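Local coordinates for sorbitol-6-phosphate dehydrogenase (Erwinia amylovora CFBP1430, PDB 5O3Z), which catalyses the NAD-dependent interconversion of sorbitol 6-phosphate and fructose 6-phosphate, as a member of the short-chain dehydrogenase/reductase family, at the interface of chains A and B and the interface of chains A and C. Residues are numbered along the deposited sequence; one frame, centred on the assembly and turned at random. Chains: chain A/B/C, Sorbitol-6-phosphate dehydrogenase.

Contact 1: the interface of chains A and B. Residues chain A 109, 113, 117, 160; chain B 113, 117-118, 164, 168.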
ATOM      1  N   PHE A 109      13.857 -22.552   2.989  1.00 29.20           N
ATOM      2  CA  PHE A 109      13.716 -21.133   3.229  1.00 27.58           C
ATOM      3  C   PHE A 109      14.954 -20.476   2.673  1.00 28.25           C
ATOM      4  O   PHE A 109      14.916 -19.505   1.929  1.00 28.04           O
ATOM      5  CB  PHE A 109      13.618 -20.853   4.724  1.00 26.80           C
ATOM      6  CG  PHE A 109      13.318 -19.414   5.022  1.00 25.49           C
ATOM      7  CD1 PHE A 109      12.014 -18.976   4.945  1.00 26.49           C
ATOM      8  CD2 PHE A 109      14.317 -18.530   5.344  1.00 25.24           C
ATOM      9  CE1 PHE A 109      11.714 -17.671   5.259  1.00 25.78           C
ATOM     10  CE2 PHE A 109      14.037 -17.224   5.574  1.00 24.71           C
ATOM     11  CZ  PHE A 109      12.740 -16.792   5.507  1.00 24.18           C
ATOM     12  N   LEU A 113      15.555 -17.899  -0.682  1.00 25.32           N
ATOM     13  CA  LEU A 113      16.277 -16.620  -0.645  1.00 26.49           C
ATOM     14  C   LEU A 113      17.384 -16.534  -1.703  1.00 25.91           C
ATOM     15  O   LEU A 113      17.593 -15.493  -2.339  1.00 27.91           O
ATOM     16  CB  LEU A 113      16.860 -16.329   0.744  1.00 27.97           C
ATOM     17  CG  LEU A 113      15.831 -16.262   1.892  1.00 29.14           C
ATOM     18  CD1 LEU A 113      16.531 -15.921   3.202  1.00 30.03           C
ATOM     19  CD2 LEU A 113      14.721 -15.280   1.620  1.00 31.40           C
ATOM     20  N   LEU A 117      16.129 -14.065  -4.516  1.00 25.84           N
ATOM     21  CA  LEU A 117      16.595 -12.807  -4.051  1.00 25.92           C
ATOM     22  C   LEU A 117      18.046 -12.570  -4.295  1.00 24.09           C
ATOM     23  O   LEU A 117      18.375 -11.576  -4.883  1.00 24.17           O
ATOM     24  CB  LEU A 117      16.233 -12.626  -2.556  1.00 26.12           C
ATOM     25  CG  LEU A 117      16.349 -11.288  -1.848  1.00 27.37           C
ATOM     26  CD1 LEU A 117      15.677 -10.202  -2.686  1.00 29.23           C
ATOM     27  CD2 LEU A 117      15.666 -11.457  -0.482  1.00 27.23           C
ATOM     28  N   ALA A 160       8.521 -14.200   1.805  1.00 20.85           N
ATOM     29  CA  ALA A 160       9.660 -13.485   2.319  1.00 19.60           C
ATOM     30  C   ALA A 160      10.583 -13.016   1.158  1.00 21.55           C
ATOM     31  O   ALA A 160      11.011 -11.853   1.074  1.00 22.84           O
ATOM     32  CB  ALA A 160      10.406 -14.387   3.309  1.00 20.56           C
TER
ATOM     33  N   LEU B 113      20.316 -10.809   5.065  1.00 23.38           N
ATOM     34  CA  LEU B 113      19.306 -11.803   4.889  1.00 23.75           C
ATOM     35  C   LEU B 113      19.305 -12.805   6.036  1.00 24.18           C
ATOM     36  O   LEU B 113      18.250 -13.217   6.497  1.00 24.35           O
ATOM     37  CB  LEU B 113      19.549 -12.562   3.552  1.00 26.42           C
ATOM     38  CG  LEU B 113      18.884 -12.096   2.272  1.00 29.79           C
ATOM     39  CD1 LEU B 113      18.713 -10.621   2.103  1.00 30.06           C
ATOM     40  CD2 LEU B 113      19.514 -12.706   1.032  1.00 30.40           C
ATOM     41  N   LEU B 117      16.043 -12.055   8.223  1.00 27.17           N
ATOM     42  CA  LEU B 117      15.041 -12.937   7.726  1.00 25.46           C
ATOM     43  C   LEU B 117      15.174 -14.350   8.259  1.00 25.56           C
ATOM     44  O   LEU B 117      14.229 -14.908   8.795  1.00 24.66           O
ATOM     45  CB  LEU B 117      15.158 -12.898   6.187  1.00 27.04           C
ATOM     46  CG  LEU B 117      14.003 -12.844   5.260  1.00 27.09           C
ATOM     47  CD1 LEU B 117      12.816 -12.100   5.924  1.00 28.62           C
ATOM     48  CD2 LEU B 117      14.408 -12.257   3.910  1.00 25.47           C
ATOM     49  N   VAL B 118      16.336 -14.978   8.084  1.00 24.00           N
ATOM     50  CA  VAL B 118      16.452 -16.377   8.499  1.00 21.45           C
ATOM     51  C   VAL B 118      16.297 -16.504  10.057  1.00 20.13           C
ATOM     52  O   VAL B 118      15.645 -17.414  10.539  1.00 24.45           O
ATOM     53  CB  VAL B 118      17.763 -17.029   8.008  1.00 21.09           C
ATOM     54  CG1 VAL B 118      17.990 -18.377   8.670  1.00 21.05           C
ATOM     55  CG2 VAL B 118      17.760 -17.284   6.498  1.00 20.74           C
ATOM     56  N   GLY B 164      11.405  -8.071   3.148  1.00 16.75           N
ATOM     57  CA  GLY B 164      11.188  -9.461   3.305  1.00 17.59           C
ATOM     58  C   GLY B 164      10.548  -9.870   4.651  1.00 17.76           C
ATOM     59  O   GLY B 164       9.748 -10.805   4.718  1.00 17.67           O
ATOM     60  N   LEU B 168       7.297 -12.155   5.524  1.00 18.42           N
ATOM     61  CA  LEU B 168       7.313 -13.222   6.497  1.00 18.37           C
ATOM     62  C   LEU B 168       6.251 -13.038   7.641  1.00 17.77           C
ATOM     63  O   LEU B 168       5.472 -13.967   7.975  1.00 17.87           O
ATOM     64  CB  LEU B 168       8.773 -13.409   7.046  1.00 19.98           C
ATOM     65  CG  LEU B 168       8.959 -14.498   8.109  1.00 21.01           C
ATOM     66  CD1 LEU B 168       8.498 -15.872   7.727  1.00 20.60           C
ATOM     67  CD2 LEU B 168      10.408 -14.547   8.555  1.00 22.07           C
TER
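A:Leu113, A:Phe109 and B:Val118 meet where the two copies of helix 106-133 pack together, in the paired long-helix interface common to short-chain dehydrogenases. The aliphatic contacts come first. The two branches of A:Leu113 part company: CD1 reaches CG2 of B:Val118 at 3.8 Å, while CD2 meets CD2 of B:Leu117 at 3.8 Å. With CG of A:Leu113 beside its backbone N (chi1 -59°), both methyls face chain B. Further along, A:Leu117 CD2 and B:Leu113 CD1 stand 4.1 Å apart, a looser pairing in which the side chains run at a slant to each other.

The aromatic contribution is made by A:Phe109, whose CG swings away from the backbone N (chi1 -174°). B:Val118 CG2 lies in the plane of its ring, at the edge, 3.8 Å from CE2. The far ring atom CZ points towards CG of B:Leu117, and the two side chains cross at nearly a right angle.

Close packing of small residues joins the two copies of helix 156-176. A:Ala160 falls within the YxxxK catalytic motif, so the helix that carries it takes part in this seam. The alanine CB lies 4.2 Å from CB of B:Leu168, and the small B:Gly164 allows close approach, its CA lying 3.3 Å from the carbonyl O of A:Ala160.

Contact 2: the interface of chains A and C. Residues chain A 177, 247, 250; chain C 224-225, 258.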
ATOM      1  N   ALA A 177      18.676   5.564 -10.668  1.00 26.94           N
ATOM      2  CA  ALA A 177      17.991   6.681 -11.296  1.00 28.75           C
ATOM      3  C   ALA A 177      18.943   7.657 -11.944  1.00 28.37           C
ATOM      4  O   ALA A 177      18.655   8.117 -13.036  1.00 31.23           O
ATOM      5  CB  ALA A 177      17.155   7.462 -10.293  1.00 27.33           C
ATOM      6  N   ALA A 247       9.947   5.635 -19.684  1.00 29.03           N
ATOM      7  CA  ALA A 247      11.131   6.229 -19.071  1.00 28.43           C
ATOM      8  C   ALA A 247      10.928   6.992 -17.761  1.00 30.53           C
ATOM      9  O   ALA A 247      11.859   7.089 -16.991  1.00 32.52           O
ATOM     10  CB  ALA A 247      11.898   7.128 -20.060  1.00 30.45           C
ATOM     11  N   THR A 250       9.654   4.405 -12.550  1.00 23.07           N
ATOM     12  CA  THR A 250      10.675   3.464 -11.988  1.00 22.48           C
ATOM     13  C   THR A 250      10.387   3.062 -10.547  1.00 22.53           C
ATOM     14  O   THR A 250       9.686   3.757  -9.803  1.00 22.51           O
ATOM     15  CB  THR A 250      12.113   4.058 -12.074  1.00 22.41           C
ATOM     16  OG1 THR A 250      13.094   3.035 -11.744  1.00 21.41           O
ATOM     17  CG2 THR A 250      12.265   5.101 -11.097  1.00 23.55           C
TER
ATOM     18  N   PRO C 224      13.294  11.043  -7.934  1.00 35.06           N
ATOM     19  CA  PRO C 224      14.512  10.268  -8.263  1.00 32.73           C
ATOM     20  C   PRO C 224      15.036  10.394  -9.717  1.00 34.09           C
ATOM     21  O   PRO C 224      16.252  10.438  -9.921  1.00 36.18           O
ATOM     22  CB  PRO C 224      14.095   8.831  -7.914  1.00 34.76           C
ATOM     23  CG  PRO C 224      13.084   9.027  -6.801  1.00 31.00           C
ATOM     24  CD  PRO C 224      12.295  10.230  -7.224  1.00 32.23           C
ATOM     25  N   LEU C 225      14.171  10.490 -10.709  1.00 31.54           N
ATOM     26  CA  LEU C 225      14.648  10.741 -12.078  1.00 34.32           C
ATOM     27  C   LEU C 225      15.035  12.199 -12.395  1.00 36.26           C
ATOM     28  O   LEU C 225      15.578  12.481 -13.433  1.00 38.32           O
ATOM     29  CB  LEU C 225      13.663  10.196 -13.088  1.00 32.79           C
ATOM     30  CG  LEU C 225      13.600   8.676 -13.047  1.00 32.19           C
ATOM     31  CD1 LEU C 225      12.470   8.102 -13.867  1.00 31.38           C
ATOM     32  CD2 LEU C 225      14.935   8.109 -13.497  1.00 34.39           C
ATOM     33  N   GLY C 258       8.236   9.419 -11.747  1.00 27.61           N
ATOM     34  CA  GLY C 258       9.714   9.481 -11.810  1.00 27.96           C
ATOM     35  C   GLY C 258      10.391   8.756 -10.662  1.00 27.94           C
ATOM     36  O   GLY C 258      11.543   9.023 -10.306  1.00 26.83           O
TER
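C:Leu225 and A:Thr250 are brought together by their torsions: the leucine keeps CG beside its backbone N (chi1 -67°) and continues extended to CD1, while the threonine turns OG1 away from its own N (chi1 -170°) and places CG2 between N and the carbonyl carbon, towards chain C. This is part of the second interface of the short-chain dehydrogenase fold, formed near the C-terminal strand 253-256 and the loops beside it; in this family it commonly completes a tetramer with the long-helix interface.

The forked end of C:Leu225 reaches two parts of chain A. CD1 enters between two loop residues, 4.1 Å from CG2 of A:Thr250 and 3.3 Å from the carbonyl O of A:Ala247, just beyond the 3-10 turn 244-246. The other branch turns to the 3-10 helix 177-179, directly after helix 156-176, where CD2 lies 4.0 Å from CB of A:Ala177 and 3.7 Å from that residue's carbonyl O.

C:Pro224 packs next to it, its ring CB 4.1 Å from CB of A:Ala177. On the other flank, C:Gly258 follows strand 253-256 with a positive phi of 70°, a conformation suited to glycine, and its carbonyl O lies 4.1 Å from the CG2 methyl of A:Thr250.

Contact 3: the interface of chains A and B. Residues chain A 101-102, 104; chain B 121, 125, 128-129, 172.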
ATOM      1  N   ILE A 101       4.379 -23.138   8.729  1.00 39.72           N
ATOM      2  CA  ILE A 101       5.611 -22.689   9.412  1.00 39.69           C
ATOM      3  C   ILE A 101       6.166 -23.768  10.382  1.00 38.65           C
ATOM      4  O   ILE A 101       7.390 -23.979  10.463  1.00 42.30           O
ATOM      5  CB  ILE A 101       5.401 -21.315  10.112  1.00 39.61           C
ATOM      6  CG1 ILE A 101       6.697 -20.819  10.765  1.00 40.34           C
ATOM      7  CG2 ILE A 101       4.337 -21.384  11.203  1.00 40.81           C
ATOM      8  CD1 ILE A 101       7.873 -20.578   9.839  1.00 40.94           C
ATOM      9  N   THR A 102       5.269 -24.482  11.075  1.00 40.51           N
ATOM     10  CA  THR A 102       5.674 -25.476  12.089  1.00 43.38           C
ATOM     11  C   THR A 102       6.394 -26.733  11.487  1.00 47.01           C
ATOM     12  O   THR A 102       6.956 -27.515  12.239  1.00 49.25           O
ATOM     13  CB  THR A 102       4.481 -25.888  13.006  1.00 47.61           C
ATOM     14  OG1 THR A 102       3.346 -26.218  12.193  1.00 44.75           O
ATOM     15  CG2 THR A 102       4.086 -24.734  13.978  1.00 49.22           C
ATOM     16  N   PHE A 104       8.240 -26.117   8.248  1.00 39.96           N
ATOM     17  CA  PHE A 104       8.855 -25.503   7.051  1.00 38.65           C
ATOM     18  C   PHE A 104      10.322 -25.592   7.288  1.00 33.03           C
ATOM     19  O   PHE A 104      10.767 -25.254   8.357  1.00 35.79           O
ATOM     20  CB  PHE A 104       8.404 -24.029   6.838  1.00 39.71           C
ATOM     21  CG  PHE A 104       8.689 -23.502   5.452  1.00 39.95           C
ATOM     22  CD1 PHE A 104      10.004 -23.324   5.011  1.00 37.10           C
ATOM     23  CD2 PHE A 104       7.652 -23.194   4.574  1.00 36.94           C
ATOM     24  CE1 PHE A 104      10.266 -22.872   3.739  1.00 36.27           C
ATOM     25  CE2 PHE A 104       7.932 -22.744   3.305  1.00 38.19           C
ATOM     26  CZ  PHE A 104       9.231 -22.592   2.885  1.00 38.75           C
TER
ATOM     27  N   PHE B 121      12.709 -16.109  10.975  1.00 17.35           N
ATOM     28  CA  PHE B 121      12.039 -17.382  10.627  1.00 18.73           C
ATOM     29  C   PHE B 121      12.234 -18.491  11.669  1.00 18.73           C
ATOM     30  O   PHE B 121      11.275 -19.107  12.146  1.00 19.39           O
ATOM     31  CB  PHE B 121      12.490 -17.806   9.218  1.00 19.75           C
ATOM     32  CG  PHE B 121      12.170 -19.219   8.845  1.00 20.34           C
ATOM     33  CD1 PHE B 121      10.945 -19.564   8.265  1.00 20.57           C
ATOM     34  CD2 PHE B 121      13.151 -20.206   8.959  1.00 22.05           C
ATOM     35  CE1 PHE B 121      10.656 -20.861   7.888  1.00 21.45           C
ATOM     36  CE2 PHE B 121      12.860 -21.497   8.627  1.00 21.36           C
ATOM     37  CZ  PHE B 121      11.610 -21.834   8.120  1.00 23.15           C
ATOM     38  N   ARG B 125       9.482 -19.892  14.206  1.00 20.08           N
ATOM     39  CA  ARG B 125       9.027 -21.300  14.028  1.00 21.51           C
ATOM     40  C   ARG B 125       9.124 -22.030  15.398  1.00 19.85           C
ATOM     41  O   ARG B 125       8.150 -22.667  15.869  1.00 19.99           O
ATOM     42  CB  ARG B 125       9.911 -21.988  12.948  1.00 22.28           C
ATOM     43  CG  ARG B 125       9.513 -23.432  12.633  1.00 25.78           C
ATOM     44  CD  ARG B 125      10.443 -23.967  11.557  1.00 27.04           C
ATOM     45  NE  ARG B 125      11.785 -24.204  12.086  1.00 28.25           N
ATOM     46  CZ  ARG B 125      12.818 -24.709  11.427  1.00 33.06           C
ATOM     47  NH1 ARG B 125      12.725 -25.031  10.148  1.00 36.07           N
ATOM     48  NH2 ARG B 125      13.983 -24.888  12.071  1.00 35.74           N
ATOM     49  N   SER B 128       6.603 -20.335  18.270  1.00 19.63           N
ATOM     50  CA  SER B 128       5.189 -20.573  17.941  1.00 21.27           C
ATOM     51  C   SER B 128       4.878 -22.000  18.342  1.00 21.83           C
ATOM     52  O   SER B 128       3.812 -22.287  18.852  1.00 24.29           O
ATOM     53  CB  SER B 128       4.840 -20.327  16.447  1.00 20.47           C
ATOM     54  OG  SER B 128       5.569 -21.185  15.585  1.00 21.86           O
ATOM     55  N   LYS B 129       5.822 -22.904  18.131  1.00 24.82           N
ATOM     56  CA  LYS B 129       5.594 -24.313  18.583  1.00 25.38           C
ATOM     57  C   LYS B 129       5.303 -24.455  20.072  1.00 23.17           C
ATOM     58  O   LYS B 129       4.445 -25.213  20.463  1.00 23.39           O
ATOM     59  CB  LYS B 129       6.764 -25.218  18.209  1.00 29.14           C
ATOM     60  CG  LYS B 129       6.868 -25.531  16.746  1.00 32.25           C
ATOM     61  CD  LYS B 129       7.921 -26.578  16.470  1.00 36.47           C
ATOM     62  CE  LYS B 129       8.099 -26.739  14.977  1.00 41.39           C
ATOM     63  NZ  LYS B 129       9.106 -27.823  14.712  1.00 47.70           N
ATOM     64  N   LEU B 172       3.387 -15.747   8.338  1.00 17.24           N
ATOM     65  CA  LEU B 172       3.309 -16.286   9.701  1.00 17.56           C
ATOM     66  C   LEU B 172       1.944 -16.041  10.308  1.00 16.98           C
ATOM     67  O   LEU B 172       1.337 -16.925  10.942  1.00 16.18           O
ATOM     68  CB  LEU B 172       4.378 -15.573  10.565  1.00 17.42           C
ATOM     69  CG  LEU B 172       5.830 -15.889  10.427  1.00 18.30           C
ATOM     70  CD1 LEU B 172       6.760 -15.061  11.321  1.00 18.88           C
ATOM     71  CD2 LEU B 172       6.077 -17.387  10.699  1.00 19.89           C
TER
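A:Ile101, in the 3-10 turn 101-103, presses its longer branch between B:Phe121 and B:Leu172 of two different helices, and here the packing is tight. Its CG1 lies opposite the backbone N (chi1 -177°), which directs CD1 to within 3.4 Å of CE1 of B:Phe121 as the two side chains run antiparallel alongside each other. From the other helix, CD2 of B:Leu172 comes within 3.5 Å of CG1, a tight carbon-carbon contact. A:Phe104 extends the apolar patch: its CD1 rests 3.8 Å from CZ of B:Phe121, the side chains nearly perpendicular.

By contrast, the side-chain contacts of A:Thr102 are looser than those of A:Ile101. The threonine CG2 is 4.0 Å from CG of B:Lys129 and 4.2 Å from OG of B:Ser128, a hydroxyl that hydrogen-bonds back to the carbonyl O of B:Arg125 within its own helix. The side-chain amine N, NZ, of the extended B:Lys129 lies 3.3 Å from the carbonyl O of A:Thr102.

B:Arg125 borders both parts. Its chain bends at chi3 (72°), bringing the guanidinium to the loop of A:Phe104, where NH1 donates to the carbonyl O at 2.7 Å, lying in the carbonyl plane, with the acceptor close to the guanidinium plane.

Contacts 1 and 3 belong to one A-B interface, their C-alpha centres about 14 Å apart. Both use helices 106-133 and 156-176 of chain B, so contact 3 extends the helix packing of contact 1 towards turn 101-103 of chain A. Contact 2 is about 27 Å from contact 1 and about 39 Å from contact 3, and joins chain A to C through loops and the 3-10 helix 177-179, some flanking strand 253-256. Helix 156-176 of chain A links the interfaces: it contributes to contact 1 and ends just before A:Ala177 of contact 2. Two such two-fold interfaces fit the four-chain assembly, plausibly the functional tetramer.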